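Local coordinates for protein fatty acid CoA ligase (Marinactinospora thermotolerans, PDB 6SQ8) that belongs to the ANL superfamily of AMP-binding enzymes and binds adenosine monophosphate together with 1-ethanoyl-9H-pyrido[3,4-b]indole-3-carboxylic acid, at residues A54-N59 with P105-R110; L126-T129 with R133-L136; S187-G192 with L267-Y272; S409-H414 with D462-L467; T417-V422 with E454-L459. One frame throughout, in Å; residues are numbered along the deposited sequence.

Interaction 1: A54-N59 with P105-R110; sequences ACLHAN and PSVEAR
Leu56 closes the end of strand 52-56 against Val107 and Arg110, at the start of helix 108-117. Its CB leaves the strand toward the helix but stands back, 4.5 Å from Val107 CG2. With CG anti to the backbone N (chi1 -173°), the chain is carried outward, and CG itself packs on Val107 CG2 at 3.7 Å. Beyond the branch the two methyls part. CD2 runs into the corner between Val107 and Arg110, 3.8 Å from Val107 O. Arg110 CG lies 4.0 Å from the same Leu56 CD2. CD1 turns away from the valine. The leucine and valine side chains cross obliquely, and the same valine methyl also rests near the strand backbone, with Leu56 O 3.7 Å from Val107 CG2. Val107 is at the N-cap position, within a turn closed by Glu108 N donating to Pro105 O over 3.0 Å. Arg110 gives only the aliphatic base of its chain; bends at chi2 and chi3 take the guanidinium elsewhere, where NH1 is hydrogen-bonded to Gln89 OE1 and Ala84 O. Around the leucine, Leu80 and Phe103 add to the packing, while its backbone pairs with Val102 in the parallel sheet. Helix 108-117 links the neighbouring parallel strands 98-103 and 122-125, a beta-alpha-beta unit, and this contact sets the beginning of that helix on the end of strand 52-56. The contact is hydrocarbon against hydrocarbon and backbone carbonyls, so shape and burial rather than directed polar bonds hold it, and the guanidinium finds hydrogen-bond partners outside the interface.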
# COMPACT_ATOMS: atom_id res chain seq x y z
N ALA A 54 7.55 -17.01 -7.46
CA ALA A 54 6.40 -16.23 -7.91
C ALA A 54 5.11 -16.90 -7.42
O ALA A 54 4.93 -18.09 -7.60
CB ALA A 54 6.40 -16.09 -9.41
N CYS A 55 4.22 -16.12 -6.80
CA CYS A 55 3.05 -16.65 -6.18
C CYS A 55 1.82 -15.89 -6.66
O CYS A 55 1.75 -14.66 -6.57
CB CYS A 55 3.17 -16.57 -4.67
SG CYS A 55 4.55 -17.54 -4.02
N LEU A 56 0.85 -16.66 -7.18
CA LEU A 56 -0.40 -16.18 -7.74
C LEU A 56 -1.56 -16.79 -6.95
O LEU A 56 -1.80 -17.99 -7.02
CB LEU A 56 -0.44 -16.60 -9.20
CG LEU A 56 -1.60 -16.05 -10.03
CD1 LEU A 56 -1.48 -14.55 -10.25
CD2 LEU A 56 -1.66 -16.77 -11.37
N HIS A 57 -2.25 -15.96 -6.17
CA HIS A 57 -3.28 -16.46 -5.26
C HIS A 57 -4.29 -15.37 -4.96
O HIS A 57 -4.07 -14.21 -5.23
CB HIS A 57 -2.64 -16.94 -3.96
CG HIS A 57 -1.79 -15.90 -3.31
ND1 HIS A 57 -0.41 -15.99 -3.31
CD2 HIS A 57 -2.10 -14.74 -2.70
CE1 HIS A 57 0.09 -14.95 -2.69
NE2 HIS A 57 -0.92 -14.16 -2.33
N ALA A 58 -5.40 -15.78 -4.35
CA ALA A 58 -6.40 -14.89 -3.81
C ALA A 58 -6.08 -14.63 -2.33
O ALA A 58 -5.01 -14.98 -1.87
CB ALA A 58 -7.76 -15.52 -4.00
N ASN A 59 -7.01 -14.01 -1.59
CA ASN A 59 -6.83 -13.79 -0.17
C ASN A 59 -7.31 -15.03 0.58
O ASN A 59 -8.39 -15.03 1.13
CB ASN A 59 -7.55 -12.53 0.32
CG ASN A 59 -6.79 -11.25 0.02
OD1 ASN A 59 -6.01 -11.21 -0.94
ND2 ASN A 59 -7.02 -10.23 0.84
N PRO A 105 -5.84 -23.02 -7.69
CA PRO A 105 -6.78 -23.45 -8.73
C PRO A 105 -7.61 -22.31 -9.31
O PRO A 105 -7.70 -22.20 -10.53
CB PRO A 105 -7.69 -24.44 -7.99
CG PRO A 105 -6.80 -25.02 -6.91
CD PRO A 105 -5.91 -23.88 -6.50
N SER A 106 -8.16 -21.46 -8.44
CA SER A 106 -9.10 -20.40 -8.82
C SER A 106 -8.51 -19.46 -9.89
O SER A 106 -9.26 -18.74 -10.52
CB SER A 106 -9.57 -19.64 -7.61
OG SER A 106 -8.55 -18.79 -7.10
N VAL A 107 -7.18 -19.46 -10.09
CA VAL A 107 -6.52 -18.52 -11.02
C VAL A 107 -5.66 -19.28 -12.04
O VAL A 107 -4.73 -18.70 -12.61
CB VAL A 107 -5.70 -17.46 -10.26
CG1 VAL A 107 -6.61 -16.53 -9.45
CG2 VAL A 107 -4.64 -18.09 -9.37
N GLU A 108 -6.00 -20.55 -12.29
CA GLU A 108 -5.31 -21.42 -13.27
C GLU A 108 -5.35 -20.78 -14.66
O GLU A 108 -4.38 -20.84 -15.40
CB GLU A 108 -5.96 -22.81 -13.30
CG GLU A 108 -5.23 -23.79 -14.19
CD GLU A 108 -5.79 -25.20 -14.12
OE1 GLU A 108 -6.89 -25.38 -13.54
OE2 GLU A 108 -5.12 -26.11 -14.65
N ALA A 109 -6.47 -20.16 -15.02
CA ALA A 109 -6.62 -19.47 -16.28
C ALA A 109 -5.45 -18.49 -16.47
O ALA A 109 -4.77 -18.53 -17.49
CB ALA A 109 -7.95 -18.75 -16.35
N ARG A 110 -5.22 -17.65 -15.47
CA ARG A 110 -4.17 -16.63 -15.52
C ARG A 110 -2.79 -17.31 -15.49
O ARG A 110 -1.86 -16.84 -16.14
CB ARG A 110 -4.34 -15.62 -14.38
CG ARG A 110 -3.24 -14.58 -14.31
CD ARG A 110 -3.03 -13.79 -15.60
NE ARG A 110 -4.16 -12.94 -15.94
CZ ARG A 110 -4.30 -11.67 -15.55
NH1 ARG A 110 -3.37 -11.08 -14.83
NH2 ARG A 110 -5.40 -11.01 -15.87

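Interaction 2: L126-T129 with R133-L136; sequences LGPT and RDIL
The Asp134 carboxylate lies with one face over the Gly127-Pro128 peptide, the two planes nearly parallel (about 13° apart), with Asp134 CG 3.3 Å from Gly127 C. Offset on this same face is the proline ring, whose CD is 3.5 Å from Asp134 OD2; the proline nitrogen has no hydrogen to offer, so this is packing. Gly127 N also approaches from the peptide side and gives OD1 of Asp134 a weak hydrogen bond of 3.2 Å. From beyond the opposite face comes Leu136 N, which donates to Asp134 OD1 over 2.7 Å, 41° out of the carboxylate plane. OD1 thus accepts from both sides of its plane, at short range from Leu136 N and weakly from Gly127 N. Asp134 reaches the peptide because its CG is anti to the backbone N (chi1 171°). Leu136 CD1 covers the neighbouring Leu126-Gly127 peptide, 3.4 Å from Gly127 N, and Leu126 CD1 packs on Ile135 CD1 at 4.3 Å. Both Leu126 and Ile135 touch Leu38 of helix 28-44. The bond from the amide two residues on to Asp134 OD1 makes an Asx turn. It ends the short edge strand 133-134 of the parallel five-stranded sheet and ties it to the loop leaving strand 122-125.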
# COMPACT_ATOMS: atom_id res chain seq x y z
N LEU A 126 -1.49 -25.04 -5.37
CA LEU A 126 -2.09 -25.28 -4.06
C LEU A 126 -3.41 -26.03 -4.27
O LEU A 126 -4.49 -25.44 -4.28
CB LEU A 126 -2.31 -23.93 -3.37
CG LEU A 126 -1.26 -23.52 -2.34
CD1 LEU A 126 0.16 -23.80 -2.82
CD2 LEU A 126 -1.44 -22.05 -1.98
N GLY A 127 -3.29 -27.35 -4.45
CA GLY A 127 -4.42 -28.22 -4.72
C GLY A 127 -4.39 -28.73 -6.15
O GLY A 127 -3.65 -28.20 -6.97
N PRO A 128 -5.21 -29.75 -6.50
CA PRO A 128 -5.13 -30.42 -7.80
C PRO A 128 -5.41 -29.46 -8.96
O PRO A 128 -6.33 -28.66 -8.86
CB PRO A 128 -6.23 -31.50 -7.75
CG PRO A 128 -6.50 -31.69 -6.27
CD PRO A 128 -6.28 -30.32 -5.66
N THR A 129 -4.61 -29.57 -10.02
CA THR A 129 -4.75 -28.69 -11.16
C THR A 129 -4.08 -29.31 -12.40
O THR A 129 -3.22 -30.19 -12.30
CB THR A 129 -4.20 -27.29 -10.83
OG1 THR A 129 -4.99 -26.31 -11.50
CG2 THR A 129 -2.75 -27.14 -11.17
N ARG A 133 1.89 -29.17 -10.66
CA ARG A 133 2.04 -30.28 -9.68
C ARG A 133 1.50 -29.85 -8.31
O ARG A 133 1.91 -28.84 -7.78
CB ARG A 133 3.52 -30.71 -9.61
CG ARG A 133 3.89 -31.77 -8.57
CD ARG A 133 5.39 -31.90 -8.31
N ASP A 134 0.62 -30.67 -7.74
CA ASP A 134 -0.13 -30.31 -6.52
C ASP A 134 0.75 -30.53 -5.28
O ASP A 134 0.91 -31.65 -4.83
CB ASP A 134 -1.44 -31.11 -6.43
CG ASP A 134 -2.20 -30.99 -5.11
OD1 ASP A 134 -1.79 -30.16 -4.26
OD2 ASP A 134 -3.19 -31.73 -4.94
N ILE A 135 1.25 -29.44 -4.69
CA ILE A 135 2.06 -29.45 -3.48
C ILE A 135 1.34 -30.13 -2.29
O ILE A 135 2.00 -30.68 -1.43
CB ILE A 135 2.48 -28.02 -3.11
CG1 ILE A 135 3.55 -27.47 -4.04
CG2 ILE A 135 2.94 -27.91 -1.67
CD1 ILE A 135 3.78 -25.98 -3.84
N LEU A 136 0.02 -30.02 -2.20
CA LEU A 136 -0.73 -30.49 -1.00
C LEU A 136 -0.97 -32.02 -0.97
O LEU A 136 -2.12 -32.46 -0.93
CB LEU A 136 -2.06 -29.74 -0.95
CG LEU A 136 -1.94 -28.21 -0.89
CD1 LEU A 136 -3.29 -27.54 -1.06
CD2 LEU A 136 -1.27 -27.74 0.39

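Interaction 3: S187-G192 with L267-Y272; sequences SMYGRG and LRRVVY
Polar groups of Met188 and Arg269 meet at the C-terminal end of helix 175-189. Arg269 NE stands 3.0 Å from Met188 O, which lies near the guanidinium plane at its edge. A water bridges the same two residues, donating to Met188 O at 3.1 Å and accepting from Arg269 NH2 at 3.0 Å. On the strand side, Arg269 NH1 gives its neighbour's carbonyl, Arg268 O, a weak hydrogen bond. In packing, the arginine chain, extended from CG to NE, brings CD within 3.5 Å of Tyr189 CA, and the backbone carbonyl of Tyr189 lies over one guanidinium face. Apolar contact is left to Tyr189 and Val271, whose side chains cross at about a right angle, Tyr189 CE1 lying 3.9 Å from Val271 CG2. The tyrosine hydroxyl lies beside Val271 CG1 and takes a weak hydrogen bond from Asn296, a residue lining the 1-ethanoyl-9H-pyrido[3,4-b]indole-3-carboxylic acid pocket; the tyrosine side chain is about 6 Å from this ligand. Gly190, with positive phi, ends the helix. A cationic group beside carbonyls of the last helical turn would probably be stabilised by the negative end of the helix dipole.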
# COMPACT_ATOMS: atom_id res chain seq x y z
N SER A 187 4.24 -0.23 16.99
CA SER A 187 4.33 1.13 17.47
C SER A 187 3.11 1.93 17.01
O SER A 187 2.60 2.73 17.76
CB SER A 187 5.67 1.72 17.14
OG SER A 187 5.63 2.69 16.11
N MET A 188 2.58 1.64 15.82
CA MET A 188 1.39 2.30 15.26
C MET A 188 0.10 1.72 15.85
O MET A 188 -0.80 2.47 16.15
CB MET A 188 1.30 2.09 13.74
CG MET A 188 2.38 2.73 12.98
SD MET A 188 2.08 2.66 11.19
CE MET A 188 2.51 0.98 10.79
N TYR A 189 -0.00 0.39 15.93
CA TYR A 189 -1.28 -0.33 16.02
C TYR A 189 -1.62 -0.79 17.45
O TYR A 189 -2.74 -1.23 17.70
CB TYR A 189 -1.30 -1.53 15.08
CG TYR A 189 -1.08 -1.22 13.62
CD1 TYR A 189 -1.34 0.03 13.08
CD2 TYR A 189 -0.62 -2.20 12.76
CE1 TYR A 189 -1.12 0.30 11.74
CE2 TYR A 189 -0.39 -1.94 11.42
CZ TYR A 189 -0.65 -0.69 10.91
OH TYR A 189 -0.42 -0.45 9.59
N GLY A 190 -0.67 -0.66 18.39
CA GLY A 190 -0.83 -1.17 19.75
C GLY A 190 -0.10 -2.49 19.93
O GLY A 190 0.37 -3.10 18.97
N ARG A 191 0.08 -2.91 21.19
CA ARG A 191 0.47 -4.30 21.47
C ARG A 191 -0.73 -5.16 21.05
O ARG A 191 -1.93 -4.75 21.15
CB ARG A 191 0.83 -4.57 22.94
CG ARG A 191 1.87 -3.65 23.56
CD ARG A 191 3.26 -4.24 23.61
NE ARG A 191 4.23 -3.32 24.19
CZ ARG A 191 4.50 -3.23 25.49
NH1 ARG A 191 3.75 -3.86 26.38
NH2 ARG A 191 5.55 -2.52 25.89
N GLY A 192 -0.40 -6.35 20.55
CA GLY A 192 -1.39 -7.36 20.21
C GLY A 192 -1.73 -8.22 21.42
O GLY A 192 -1.25 -7.95 22.50
N LEU A 267 -13.32 -2.15 17.51
CA LEU A 267 -12.25 -1.47 16.75
C LEU A 267 -11.34 -0.67 17.70
O LEU A 267 -11.77 0.09 18.51
CB LEU A 267 -12.85 -0.55 15.67
CG LEU A 267 -13.44 -1.28 14.46
CD1 LEU A 267 -14.21 -0.32 13.56
CD2 LEU A 267 -12.37 -1.99 13.67
N ARG A 268 -10.04 -0.89 17.56
CA ARG A 268 -9.05 -0.02 18.16
C ARG A 268 -8.35 0.79 17.05
O ARG A 268 -7.88 1.87 17.34
CB ARG A 268 -8.07 -0.82 19.02
CG ARG A 268 -8.66 -1.41 20.30
CD ARG A 268 -8.77 -0.48 21.50
N ARG A 269 -8.35 0.31 15.79
CA ARG A 269 -7.71 1.03 14.70
C ARG A 269 -8.34 0.73 13.33
O ARG A 269 -8.39 -0.40 12.88
CB ARG A 269 -6.20 0.75 14.70
CG ARG A 269 -5.41 1.97 15.16
CD ARG A 269 -4.12 1.66 15.84
NE ARG A 269 -3.72 2.69 16.79
CZ ARG A 269 -4.23 2.75 18.02
NH1 ARG A 269 -5.44 2.29 18.24
NH2 ARG A 269 -3.50 3.15 19.06
N VAL A 270 -8.84 1.78 12.68
CA VAL A 270 -9.24 1.75 11.30
C VAL A 270 -8.13 2.43 10.51
O VAL A 270 -7.99 3.63 10.55
CB VAL A 270 -10.60 2.42 11.07
CG1 VAL A 270 -10.93 2.52 9.58
CG2 VAL A 270 -11.71 1.69 11.80
N VAL A 271 -7.33 1.62 9.82
CA VAL A 271 -6.13 2.08 9.18
C VAL A 271 -6.42 2.29 7.70
O VAL A 271 -7.00 1.44 7.05
CB VAL A 271 -4.98 1.09 9.38
CG1 VAL A 271 -3.66 1.66 8.87
CG2 VAL A 271 -4.86 0.68 10.84
N TYR A 272 -5.97 3.43 7.18
CA TYR A 272 -6.15 3.72 5.77
C TYR A 272 -4.91 4.42 5.24
O TYR A 272 -4.19 5.06 6.00
CB TYR A 272 -7.44 4.53 5.56
CG TYR A 272 -7.34 5.96 6.02
CD1 TYR A 272 -7.48 6.29 7.36
CD2 TYR A 272 -7.07 6.98 5.12
CE1 TYR A 272 -7.36 7.61 7.79
CE2 TYR A 272 -6.96 8.30 5.54
CZ TYR A 272 -7.10 8.62 6.87
OH TYR A 272 -6.96 9.91 7.27
O HOH W 1 -0.53 2.91 19.23

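Interaction 4: S409-H414 with D462-L467; sequences SRRVEH and DHLGDL. With AMP (adenosine monophosphate), chain G.
This is a small, mostly apolar contact in the C-terminal domain of the AMP-binding (ANL) fold, in which the residue following one helix packs on the first turn of another: Leu464, just past helix 453-463, lies on Arg411 and Val412 of helix 409-418. The leucine reaches across with CG anti to its carbonyl carbon (chi1 -61°) and divides its two methyls between the partners. CD1 lies against the helix backbone, 3.6 Å from Arg411 O and 3.7 Å from Val412 CA, and meets Val412 CG2 at 3.9 Å. CD2 turns to the guanidinium of Arg411, approaching its edge near the plane at 3.9 Å from NE. Bends at chi2 and chi3 fold the arginine so that this edge comes alongside the leucine. Val415, one turn further on, adds to the leucine's packing, and His468 touches both Arg411 and Val412. Gly465, with positive phi, lets the chain turn away directly after the leucine.

The neighbouring arginine serves a different face of the same helix. Arg410 reaches in the direction of the adenosine monophosphate, and its NH1 is 3.5 Å from N3 of the nucleotide. Asp380, which also hydrogen-bonds the nucleotide, forms a long, weak ion pair with Arg410. In the plane of its guanidinium, at the edge, Arg410 NH2 donates to AMP O2' over 2.7 Å, with an angle of 156° at the hydrogen.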
# COMPACT_ATOMS: atom_id res chain seq x y z
N SER A 409 -0.40 20.45 -6.98
CA SER A 409 -1.73 20.04 -7.39
C SER A 409 -2.59 19.60 -6.19
O SER A 409 -3.79 19.79 -6.23
CB SER A 409 -1.68 18.97 -8.44
OG SER A 409 -0.81 17.94 -8.03
N ARG A 410 -1.99 19.03 -5.14
CA ARG A 410 -2.79 18.53 -4.01
C ARG A 410 -3.38 19.71 -3.22
O ARG A 410 -4.49 19.61 -2.73
CB ARG A 410 -1.99 17.57 -3.12
CG ARG A 410 -1.82 16.20 -3.75
CD ARG A 410 -1.43 15.09 -2.78
NE ARG A 410 -0.53 14.13 -3.43
CZ ARG A 410 0.22 13.25 -2.78
NH1 ARG A 410 0.08 13.12 -1.48
NH2 ARG A 410 1.08 12.49 -3.42
N ARG A 411 -2.66 20.83 -3.14
CA ARG A 411 -3.18 22.02 -2.46
C ARG A 411 -4.44 22.50 -3.19
O ARG A 411 -5.40 22.90 -2.55
CB ARG A 411 -2.14 23.15 -2.37
CG ARG A 411 -0.98 22.88 -1.42
CD ARG A 411 -0.52 23.96 -0.43
NE ARG A 411 -0.62 25.36 -0.85
CZ ARG A 411 0.38 26.10 -1.34
NH1 ARG A 411 1.61 25.62 -1.44
NH2 ARG A 411 0.15 27.36 -1.68
N VAL A 412 -4.45 22.43 -4.54
CA VAL A 412 -5.59 22.89 -5.33
C VAL A 412 -6.78 21.94 -5.14
O VAL A 412 -7.93 22.39 -5.06
CB VAL A 412 -5.21 23.06 -6.82
CG1 VAL A 412 -6.39 23.55 -7.67
CG2 VAL A 412 -4.04 24.00 -6.97
N GLU A 413 -6.51 20.63 -5.09
CA GLU A 413 -7.53 19.60 -4.89
C GLU A 413 -8.19 19.75 -3.51
O GLU A 413 -9.41 19.60 -3.39
CB GLU A 413 -6.91 18.20 -5.03
CG GLU A 413 -6.47 17.87 -6.44
CD GLU A 413 -5.47 16.72 -6.58
OE1 GLU A 413 -5.16 16.06 -5.55
OE2 GLU A 413 -5.00 16.52 -7.72
N HIS A 414 -7.38 20.01 -2.47
CA HIS A 414 -7.87 20.17 -1.09
C HIS A 414 -8.95 21.27 -1.06
O HIS A 414 -10.02 21.08 -0.48
CB HIS A 414 -6.72 20.45 -0.11
CG HIS A 414 -5.80 19.29 0.12
ND1 HIS A 414 -4.53 19.44 0.71
CD2 HIS A 414 -5.93 17.97 -0.17
CE1 HIS A 414 -3.93 18.26 0.80
NE2 HIS A 414 -4.78 17.33 0.26
N ASP A 462 -9.51 32.57 -3.94
CA ASP A 462 -9.54 33.25 -2.62
C ASP A 462 -8.47 32.65 -1.69
O ASP A 462 -7.82 33.39 -0.96
CB ASP A 462 -10.92 33.21 -1.96
CG ASP A 462 -11.03 34.08 -0.70
OD1 ASP A 462 -10.33 35.12 -0.65
OD2 ASP A 462 -11.79 33.71 0.26
N HIS A 463 -8.31 31.32 -1.74
CA HIS A 463 -7.50 30.58 -0.78
C HIS A 463 -6.04 30.53 -1.23
O HIS A 463 -5.16 30.67 -0.41
CB HIS A 463 -8.08 29.18 -0.55
CG HIS A 463 -9.23 29.15 0.41
ND1 HIS A 463 -10.53 29.34 0.00
CD2 HIS A 463 -9.28 28.97 1.74
CE1 HIS A 463 -11.34 29.27 1.04
NE2 HIS A 463 -10.60 29.04 2.12
N LEU A 464 -5.80 30.27 -2.52
CA LEU A 464 -4.45 30.05 -3.04
C LEU A 464 -3.89 31.22 -3.86
O LEU A 464 -2.71 31.53 -3.76
CB LEU A 464 -4.43 28.74 -3.84
CG LEU A 464 -4.81 27.51 -3.01
CD1 LEU A 464 -4.80 26.24 -3.85
CD2 LEU A 464 -3.86 27.37 -1.83
N GLY A 465 -4.71 31.88 -4.67
CA GLY A 465 -4.23 33.00 -5.49
C GLY A 465 -4.43 32.72 -6.95
O GLY A 465 -4.93 31.67 -7.26
N ASP A 466 -4.07 33.68 -7.82
CA ASP A 466 -4.42 33.64 -9.24
C ASP A 466 -3.78 32.45 -9.95
O ASP A 466 -4.41 31.85 -10.79
CB ASP A 466 -4.04 34.93 -9.96
CG ASP A 466 -4.90 36.16 -9.68
OD1 ASP A 466 -6.16 36.03 -9.73
OD2 ASP A 466 -4.29 37.25 -9.44
N LEU A 467 -2.52 32.12 -9.64
CA LEU A 467 -1.76 31.15 -10.41
C LEU A 467 -2.35 29.75 -10.26
O LEU A 467 -2.25 28.94 -11.20
CB LEU A 467 -0.32 31.13 -9.92
CG LEU A 467 0.55 32.34 -10.26
CD1 LEU A 467 1.96 32.14 -9.74
CD2 LEU A 467 0.60 32.58 -11.75
P AMP G . 4.16 3.63 -4.74
O1P AMP G . 4.67 2.71 -3.66
O2P AMP G . 5.25 4.33 -5.56
O3P AMP G . 3.10 2.93 -5.56
O5' AMP G . 3.36 4.78 -3.88
C5' AMP G . 3.95 5.82 -3.09
C4' AMP G . 3.21 7.15 -3.23
O4' AMP G . 1.84 7.06 -2.88
C3' AMP G . 3.75 8.19 -2.28
O3' AMP G . 4.74 8.86 -3.01
C2' AMP G . 2.59 9.09 -1.88
O2' AMP G . 2.40 10.32 -2.62
C1' AMP G . 1.39 8.18 -2.10
N9 AMP G . 0.85 7.77 -0.78
C8 AMP G . 0.95 6.56 -0.18
N7 AMP G . 0.34 6.58 1.03
C5 AMP G . -0.15 7.82 1.22
C6 AMP G . -0.91 8.54 2.28
N6 AMP G . -1.28 7.92 3.40
N1 AMP G . -1.21 9.83 2.06
C2 AMP G . -0.84 10.47 0.92
N3 AMP G . -0.15 9.90 -0.09
C4 AMP G . 0.20 8.60 0.01

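Interaction 5: T417-V422 with E454-L459; sequences TEHPDV and EHLRAL
His419 swings its ring toward helix 453-463 because its CG is anti to the backbone N (chi1 -166°). Leu456 has CG anti to its own carbonyl carbon; CD1 continues the extended chain, and the other methyl, CD2, turns to the ring. The two side chains cross at about a right angle. Leu456 CD2 sits over one face of the imidazole, 4.0 Å from the centroid and 24° off the normal, a CH-pi contact offset toward the rim, with His419 CG as its nearest ring atom at 3.7 Å. The opposite face is covered by Pro420 CD, so the ring is held between a proline methylene and a leucine methyl. Leu459 CD2 comes in at the edge instead, 3.9 Å from His419 CB and 4.0 Å from His419 CD2. Val422 CG2 then meets Leu456 CD2 tip to tip at 3.8 Å, which gives that one methyl partners in both a ring and a valine. His419 to Val422 form a type I beta turn closed by Val422 N donating to His419 O at 3.2 Å. Within it Asp421 N donates to His419 ND1 over 3.1 Å and helps to set the rotation of the ring, the donor lying tilted 23° from its plane. The turn joins helix 409-418 to strand 422-432 in the C-terminal domain, and Leu416 and Phe475 extend the cover of Leu456. As ND1 is used as an acceptor, the imidazole is probably neutral with its proton on NE2, a state that would suit a ring packed mainly against hydrocarbon.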
# COMPACT_ATOMS: atom_id res chain seq x y z
N THR A 417 -12.16 20.27 -3.01
CA THR A 417 -12.92 19.21 -2.34
C THR A 417 -13.57 19.71 -1.04
O THR A 417 -14.53 19.08 -0.56
CB THR A 417 -12.09 17.94 -2.11
OG1 THR A 417 -10.90 18.26 -1.37
CG2 THR A 417 -11.72 17.25 -3.40
N GLU A 418 -13.07 20.83 -0.48
CA GLU A 418 -13.70 21.47 0.67
C GLU A 418 -15.11 21.94 0.30
O GLU A 418 -15.96 22.01 1.17
CB GLU A 418 -12.94 22.71 1.15
CG GLU A 418 -11.83 22.45 2.16
CD GLU A 418 -12.16 21.49 3.29
OE1 GLU A 418 -13.21 21.71 3.98
OE2 GLU A 418 -11.37 20.51 3.47
N HIS A 419 -15.34 22.29 -0.96
CA HIS A 419 -16.68 22.65 -1.40
C HIS A 419 -17.63 21.49 -1.12
O HIS A 419 -17.29 20.33 -1.35
CB HIS A 419 -16.70 23.07 -2.88
CG HIS A 419 -17.96 23.75 -3.29
ND1 HIS A 419 -19.12 23.05 -3.60
CD2 HIS A 419 -18.24 25.06 -3.47
CE1 HIS A 419 -20.07 23.91 -3.91
NE2 HIS A 419 -19.56 25.16 -3.83
N PRO A 420 -18.82 21.78 -0.55
CA PRO A 420 -19.73 20.72 -0.11
C PRO A 420 -20.31 19.86 -1.24
O PRO A 420 -20.79 18.76 -0.96
CB PRO A 420 -20.85 21.47 0.62
CG PRO A 420 -20.77 22.87 0.07
CD PRO A 420 -19.30 23.11 -0.20
N ASP A 421 -20.27 20.37 -2.48
CA ASP A 421 -20.90 19.71 -3.64
C ASP A 421 -19.83 18.97 -4.47
O ASP A 421 -20.12 18.41 -5.52
CB ASP A 421 -21.70 20.72 -4.47
CG ASP A 421 -22.87 21.33 -3.69
OD1 ASP A 421 -23.50 20.58 -2.92
OD2 ASP A 421 -23.13 22.55 -3.83
N VAL A 422 -18.58 18.95 -3.99
CA VAL A 422 -17.47 18.26 -4.62
C VAL A 422 -16.98 17.16 -3.68
O VAL A 422 -16.74 17.41 -2.48
CB VAL A 422 -16.33 19.24 -4.93
CG1 VAL A 422 -15.12 18.53 -5.47
CG2 VAL A 422 -16.78 20.36 -5.86
N GLU A 454 -17.43 28.19 -11.83
CA GLU A 454 -16.91 29.48 -11.51
C GLU A 454 -16.82 29.66 -9.99
O GLU A 454 -15.94 30.39 -9.53
CB GLU A 454 -17.76 30.59 -12.15
CG GLU A 454 -16.94 31.81 -12.52
CD GLU A 454 -15.75 31.49 -13.42
OE1 GLU A 454 -15.95 30.76 -14.43
OE2 GLU A 454 -14.61 31.93 -13.08
N HIS A 455 -17.72 29.05 -9.21
CA HIS A 455 -17.64 29.09 -7.75
C HIS A 455 -16.36 28.39 -7.29
O HIS A 455 -15.66 28.86 -6.39
CB HIS A 455 -18.85 28.45 -7.07
CG HIS A 455 -20.13 29.23 -7.15
ND1 HIS A 455 -20.21 30.53 -7.62
CD2 HIS A 455 -21.38 28.89 -6.79
CE1 HIS A 455 -21.45 30.95 -7.54
NE2 HIS A 455 -22.19 29.95 -7.06
N LEU A 456 -16.04 27.28 -7.95
CA LEU A 456 -14.87 26.48 -7.64
C LEU A 456 -13.60 27.27 -8.01
O LEU A 456 -12.67 27.34 -7.22
CB LEU A 456 -14.95 25.15 -8.39
CG LEU A 456 -16.19 24.29 -8.12
CD1 LEU A 456 -16.08 22.97 -8.83
CD2 LEU A 456 -16.41 24.06 -6.65
N ARG A 457 -13.58 27.88 -9.20
CA ARG A 457 -12.46 28.71 -9.58
C ARG A 457 -12.27 29.80 -8.53
O ARG A 457 -11.16 30.09 -8.12
CB ARG A 457 -12.65 29.27 -10.98
CG ARG A 457 -12.42 28.24 -12.08
CD ARG A 457 -12.42 28.83 -13.48
NE ARG A 457 -13.65 28.52 -14.21
CZ ARG A 457 -13.77 27.58 -15.17
NH1 ARG A 457 -12.70 26.96 -15.67
NH2 ARG A 457 -14.97 27.26 -15.62
N ALA A 458 -13.38 30.39 -8.08
CA ALA A 458 -13.37 31.55 -7.18
C ALA A 458 -12.86 31.15 -5.80
O ALA A 458 -12.17 31.94 -5.12
CB ALA A 458 -14.76 32.13 -7.10
N LEU A 459 -13.19 29.93 -5.40
CA LEU A 459 -12.78 29.36 -4.14
C LEU A 459 -11.26 29.16 -4.14
O LEU A 459 -10.56 29.51 -3.17
CB LEU A 459 -13.54 28.05 -3.97
CG LEU A 459 -13.58 27.45 -2.56
CD1 LEU A 459 -14.03 28.46 -1.51
CD2 LEU A 459 -14.52 26.24 -2.55

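Overall arrangement
The five contacts fall into three places. Interactions 1 and 2 belong to the parallel sheet of the AMP-binding region; their centres are 12 Å apart and they touch, Pro105 packing on the Leu126 carbonyl and Glu108 probably hydrogen-bonding Thr129. Interaction 3 comes next along the chain, about 30 Å from interaction 1 between centres, close to the bound ligands without touching them. Interactions 4 and 5 are in the C-terminal domain, their centres 11 Å apart, and share helices 409-418 and 453-463: the first joins the start of one helix to the end of the other, the second the reverse. Interaction 4 is 56 Å from interaction 2 between centres, yet its helix supplies an arginine to the nucleotide, linking the two family regions.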